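Local coordinates for biotin binding protein A (Gallus gallus, PDB 2C1S), which binds biotin and its derivative biotin-D-sulfoxide in a beta-barrel of the avidin family, assembled as a tetramer, at residues A[6-10]-A[21-25]; A[62-68]-A[80-85]. One frame throughout, in Å; residues are numbered along the deposited sequence.

Contact 1. Residues A[6-10]-A[21-25]; sequences ELQGL and ISALD
With chi1 at 174° and the chain extended beyond CG, Gln8 lays its side chain alongside the backbone of Ser22 and Ala23, and its flat amide ends against the methyl of Ala23, Gln8 OE1 to Ala23 CB being 3.4 Å. Water 1 then joins that same OE1, to which it donates, to the backbone N of Leu24, from which it accepts. Ile21 has CG2 opposite its own N across the CA–CB bond, which sets this methyl 4.1 Å from Leu7 CB; Leu24 CD1 approaches the same CB at 4.2 Å. Phe30 of strand 29-35 packs on all three of these apolar residues. Next to them, Gly9 and Ile21 form an antiparallel hydrogen-bonded pair between the barrel's first two strands: Gly9 N to Ile21 O and Ile21 N to Gly9 O both measure 2.9 Å, the second almost straight at 173°. Ile21 O also takes a CA-H...O contact from Gln8. Past this one bridge direct backbone pairing between the segments stops; beyond Ile21 they meet through van der Waals contacts of Gln8, Ala23, Leu7 and Leu24 and through water 1, so no direct hydrogen bond joins them there.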
loop_
_atom_site.group_PDB
_atom_site.type_symbol
_atom_site.label_atom_id
_atom_site.label_comp_id
_atom_site.label_asym_id
_atom_site.label_seq_id
_atom_site.Cartn_x
_atom_site.Cartn_y
_atom_site.Cartn_z
ATOM N N GLU A 6 18.921 18.691 -0.983
ATOM C CA GLU A 6 18.467 19.371 0.218
ATOM C C GLU A 6 16.949 19.527 0.166
ATOM O O GLU A 6 16.387 20.152 -0.758
ATOM C CB GLU A 6 19.179 20.733 0.318
ATOM C CG GLU A 6 18.485 21.831 1.059
ATOM C CD GLU A 6 19.442 22.974 1.417
ATOM O OE1 GLU A 6 20.608 22.688 1.800
ATOM O OE2 GLU A 6 19.007 24.150 1.322
ATOM N N LEU A 7 16.263 18.954 1.161
ATOM C CA LEU A 7 14.809 19.010 1.162
ATOM C C LEU A 7 14.280 20.416 1.283
ATOM O O LEU A 7 13.236 20.723 0.716
ATOM C CB LEU A 7 14.198 18.136 2.279
ATOM C CG LEU A 7 14.608 16.672 2.249
ATOM C CD1 LEU A 7 13.891 15.929 3.398
ATOM C CD2 LEU A 7 14.295 16.052 0.861
ATOM N N GLN A 8 15.000 21.267 2.022
ATOM C CA GLN A 8 14.542 22.612 2.255
ATOM C C GLN A 8 14.287 23.258 0.922
ATOM O O GLN A 8 15.138 23.198 0.027
ATOM C CB GLN A 8 15.596 23.428 3.011
ATOM C CG GLN A 8 15.216 24.900 3.149
ATOM C CD GLN A 8 16.233 25.672 3.971
ATOM O OE1 GLN A 8 17.246 25.119 4.414
ATOM N NE2 GLN A 8 15.965 26.942 4.186
ATOM N N GLY A 9 13.144 23.898 0.794
ATOM C CA GLY A 9 12.835 24.607 -0.431
ATOM C C GLY A 9 11.483 24.253 -0.962
ATOM O O GLY A 9 10.667 23.704 -0.243
ATOM N N LEU A 10 11.266 24.559 -2.241
ATOM C CA LEU A 10 9.954 24.471 -2.866
ATOM C C LEU A 10 9.932 23.346 -3.924
ATOM O O LEU A 10 10.873 23.209 -4.722
ATOM C CB LEU A 10 9.652 25.800 -3.543
ATOM C CG LEU A 10 9.692 27.031 -2.642
ATOM C CD1 LEU A 10 10.614 28.086 -3.221
ATOM C CD2 LEU A 10 8.290 27.560 -2.453
ATOM N N ILE A 21 9.249 23.052 2.175
ATOM C CA ILE A 21 9.874 22.418 3.325
ATOM C C ILE A 21 10.842 23.401 3.960
ATOM O O ILE A 21 11.665 23.993 3.265
ATOM C CB ILE A 21 10.553 21.097 2.931
ATOM C CG1 ILE A 21 9.463 20.084 2.531
ATOM C CG2 ILE A 21 11.423 20.544 4.074
ATOM C CD1 ILE A 21 9.991 18.756 2.106
ATOM N N SER A 22 10.714 23.589 5.280
ATOM C CA SER A 22 11.595 24.485 6.043
ATOM C C SER A 22 12.978 23.881 6.229
ATOM O O SER A 22 13.212 22.713 5.889
ATOM C CB SER A 22 10.976 24.787 7.415
ATOM O OG SER A 22 11.022 23.620 8.244
ATOM N N ALA A 23 13.911 24.656 6.794
ATOM C CA ALA A 23 15.215 24.107 7.104
ATOM C C ALA A 23 15.041 22.988 8.103
ATOM O O ALA A 23 14.148 23.037 8.954
ATOM C CB ALA A 23 16.163 25.185 7.680
ATOM N N LEU A 24 15.899 21.986 7.986
ATOM C CA LEU A 24 15.903 20.881 8.902
ATOM C C LEU A 24 16.569 21.353 10.182
ATOM O O LEU A 24 17.551 22.105 10.140
ATOM C CB LEU A 24 16.638 19.704 8.282
ATOM C CG LEU A 24 15.777 18.800 7.364
ATOM C CD1 LEU A 24 15.045 19.527 6.171
ATOM C CD2 LEU A 24 16.634 17.666 6.880
ATOM N N ASP A 25 16.037 20.945 11.328
ATOM C CA ASP A 25 16.758 21.234 12.555
ATOM C C ASP A 25 17.861 20.195 12.766
ATOM O O ASP A 25 18.095 19.349 11.897
ATOM C CB ASP A 25 15.825 21.450 13.753
ATOM C CG ASP A 25 14.943 20.282 14.032
ATOM O OD1 ASP A 25 15.272 19.151 13.613
ATOM O OD2 ASP A 25 13.896 20.500 14.689
HETATM O O HOH W 1 17.822 22.298 5.730
#

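Contact 2. Residues A[62-68]-A[80-85]; sequences QQPTFGF and VFVGQC
The Phe68 ring carries Phe81 CB over one face, 3.8 Å from its centroid and displaced toward the rim, while the Phe81 ring slides past it, planes at 21° but with little overlap. The closest atoms of the two rings are Phe68 CE1 and Phe81 CD2, 3.3 Å apart. On the Phe66 ring, Gly83 CA lies over one face, and Pro64 O and Cys85 N lie at the edge in its plane; water 3 bridges those two polar atoms. Phe66 and Phe68 both hold CG between backbone N and carbonyl carbon (chi1 63° in Phe66), which swings their rings across toward 80-85. Strands 66-71 and 78-87 form a beta hairpin of the avidin barrel, segments 66-68 and 80-85 running antiparallel at 165°, and Phe81 lines the pocket, touching the bound biotin-D-sulfoxide and meeting Tyr34 and Trp99. Phe66 with Gly83 and Phe68 with Phe81 are hydrogen-bonded pairs; Phe68 N reaches Phe81 O at 2.8 Å. Between them Gly67 faces Val82 as a non-hydrogen-bonded pair, CA to CA 4.1 Å. Ahead of strand 66-71, Gln63 O takes a weak bond from Gln84 NE2 (2.9 Å), while Gln84 OE1 accepts from Val105 N of the second subunit.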
loop_
_atom_site.group_PDB
_atom_site.type_symbol
_atom_site.label_atom_id
_atom_site.label_comp_id
_atom_site.label_asym_id
_atom_site.label_seq_id
_atom_site.Cartn_x
_atom_site.Cartn_y
_atom_site.Cartn_z
ATOM N N GLN A 62 24.423 8.543 -1.616
ATOM C CA GLN A 62 22.990 8.250 -1.732
ATOM C C GLN A 62 22.265 9.157 -0.757
ATOM O O GLN A 62 22.697 9.308 0.390
ATOM C CB GLN A 62 22.715 6.787 -1.388
ATOM C CG GLN A 62 23.462 5.782 -2.251
ATOM C CD GLN A 62 23.307 4.345 -1.756
ATOM O OE1 GLN A 62 24.024 3.458 -2.222
ATOM N NE2 GLN A 62 22.355 4.098 -0.835
ATOM N N GLN A 63 21.194 9.796 -1.210
ATOM C CA GLN A 63 20.439 10.699 -0.345
ATOM C C GLN A 63 19.599 9.922 0.670
ATOM O O GLN A 63 19.126 8.823 0.348
ATOM C CB GLN A 63 19.559 11.602 -1.189
ATOM C CG GLN A 63 20.373 12.380 -2.216
ATOM C CD GLN A 63 21.225 13.413 -1.539
ATOM O OE1 GLN A 63 20.813 14.019 -0.539
ATOM N NE2 GLN A 63 22.428 13.616 -2.061
ATOM N N PRO A 64 19.455 10.470 1.905
ATOM C CA PRO A 64 18.768 9.741 2.978
ATOM C C PRO A 64 17.263 9.743 2.850
ATOM O O PRO A 64 16.668 10.696 2.299
ATOM C CB PRO A 64 19.209 10.479 4.249
ATOM C CG PRO A 64 19.486 11.865 3.794
ATOM C CD PRO A 64 20.027 11.741 2.387
ATOM N N THR A 65 16.643 8.695 3.390
ATOM C CA THR A 65 15.188 8.601 3.356
ATOM C C THR A 65 14.574 9.600 4.344
ATOM O O THR A 65 15.252 10.068 5.271
ATOM C CB THR A 65 14.702 7.186 3.696
ATOM O OG1 THR A 65 15.201 6.832 4.992
ATOM C CG2 THR A 65 15.160 6.163 2.634
ATOM N N PHE A 66 13.309 9.959 4.110
ATOM C CA PHE A 66 12.580 10.886 4.947
ATOM C C PHE A 66 11.077 10.642 4.848
ATOM O O PHE A 66 10.606 9.957 3.935
ATOM C CB PHE A 66 12.877 12.334 4.507
ATOM C CG PHE A 66 12.436 12.648 3.118
ATOM C CD1 PHE A 66 11.247 13.328 2.897
ATOM C CD2 PHE A 66 13.258 12.323 2.009
ATOM C CE1 PHE A 66 10.826 13.654 1.587
ATOM C CE2 PHE A 66 12.839 12.637 0.692
ATOM C CZ PHE A 66 11.641 13.313 0.483
ATOM N N GLY A 67 10.320 11.225 5.766
ATOM C CA GLY A 67 8.897 11.050 5.780
ATOM C C GLY A 67 8.251 12.279 6.373
ATOM O O GLY A 67 8.888 13.027 7.147
ATOM N N PHE A 68 6.998 12.502 6.037
ATOM C CA PHE A 68 6.215 13.565 6.694
ATOM C C PHE A 68 4.719 13.275 6.788
ATOM O O PHE A 68 4.179 12.512 6.009
ATOM C CB PHE A 68 6.481 14.965 6.095
ATOM C CG PHE A 68 6.181 15.097 4.621
ATOM C CD1 PHE A 68 4.914 15.469 4.177
ATOM C CD2 PHE A 68 7.199 14.901 3.676
ATOM C CE1 PHE A 68 4.652 15.609 2.829
ATOM C CE2 PHE A 68 6.941 15.059 2.317
ATOM C CZ PHE A 68 5.683 15.375 1.895
ATOM N N VAL A 80 0.338 10.553 5.060
ATOM C CA VAL A 80 1.768 10.425 5.298
ATOM C C VAL A 80 2.491 10.141 3.977
ATOM O O VAL A 80 2.001 9.355 3.146
ATOM C CB VAL A 80 2.128 9.386 6.408
ATOM C CG1 VAL A 80 1.593 9.860 7.814
ATOM C CG2 VAL A 80 1.618 7.956 6.038
ATOM N N PHE A 81 3.619 10.812 3.794
ATOM C CA PHE A 81 4.488 10.614 2.627
ATOM C C PHE A 81 5.829 10.082 3.090
ATOM O O PHE A 81 6.385 10.534 4.110
ATOM C CB PHE A 81 4.749 11.953 1.927
ATOM C CG PHE A 81 3.574 12.518 1.196
ATOM C CD1 PHE A 81 3.462 12.352 -0.185
ATOM C CD2 PHE A 81 2.590 13.275 1.862
ATOM C CE1 PHE A 81 2.378 12.899 -0.881
ATOM C CE2 PHE A 81 1.517 13.804 1.167
ATOM C CZ PHE A 81 1.402 13.625 -0.213
ATOM N N VAL A 82 6.392 9.151 2.343
ATOM C CA VAL A 82 7.736 8.691 2.672
ATOM C C VAL A 82 8.543 8.535 1.381
ATOM O O VAL A 82 7.995 8.116 0.368
ATOM C CB VAL A 82 7.705 7.409 3.538
ATOM C CG1 VAL A 82 7.232 6.154 2.727
ATOM C CG2 VAL A 82 9.040 7.207 4.215
ATOM N N GLY A 83 9.836 8.878 1.399
ATOM C CA GLY A 83 10.574 8.854 0.135
ATOM C C GLY A 83 12.080 9.066 0.236
ATOM O O GLY A 83 12.695 8.931 1.296
ATOM N N GLN A 84 12.653 9.410 -0.911
ATOM C CA GLN A 84 14.082 9.617 -1.040
ATOM C C GLN A 84 14.259 10.528 -2.251
ATOM O O GLN A 84 13.534 10.421 -3.238
ATOM C CB GLN A 84 14.792 8.287 -1.277
ATOM C CG GLN A 84 16.355 8.316 -1.274
ATOM C CD GLN A 84 16.981 6.935 -1.506
ATOM O OE1 GLN A 84 16.292 5.904 -1.578
ATOM N NE2 GLN A 84 18.312 6.905 -1.626
ATOM N N CYS A 85 15.225 11.430 -2.136
ATOM C CA CYS A 85 15.637 12.290 -3.247
ATOM C C CYS A 85 16.733 11.643 -4.096
ATOM O O CYS A 85 17.573 10.888 -3.602
ATOM C CB CYS A 85 16.158 13.612 -2.684
ATOM S SG CYS A 85 16.332 14.918 -3.928
HETATM O O HOH W 2 19.880 9.303 -3.648
HETATM O O HOH W 3 16.441 12.250 0.267
#

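Both contacts belong to the same closed antiparallel barrel, but they pair different neighbours: contact 1 the start of strand 9-13 with the end of 18-21 and the loop after it, contact 2 strands 66-71 and 78-87. Contact 1 is partly buried, with one backbone bridge and aliphatic packing, and no other chain touches it. Contact 2 is buried, has three bridges and aromatic packing, and reaches both the ligand pocket and the second subunit. Their centres lie 12 Å apart, yet they meet directly where Leu7 CD1 packs 3.6 Å from Phe66 CG. The disulfide from Cys85 to Cys5 ties the chain just before 6-10 to contact 2 as well.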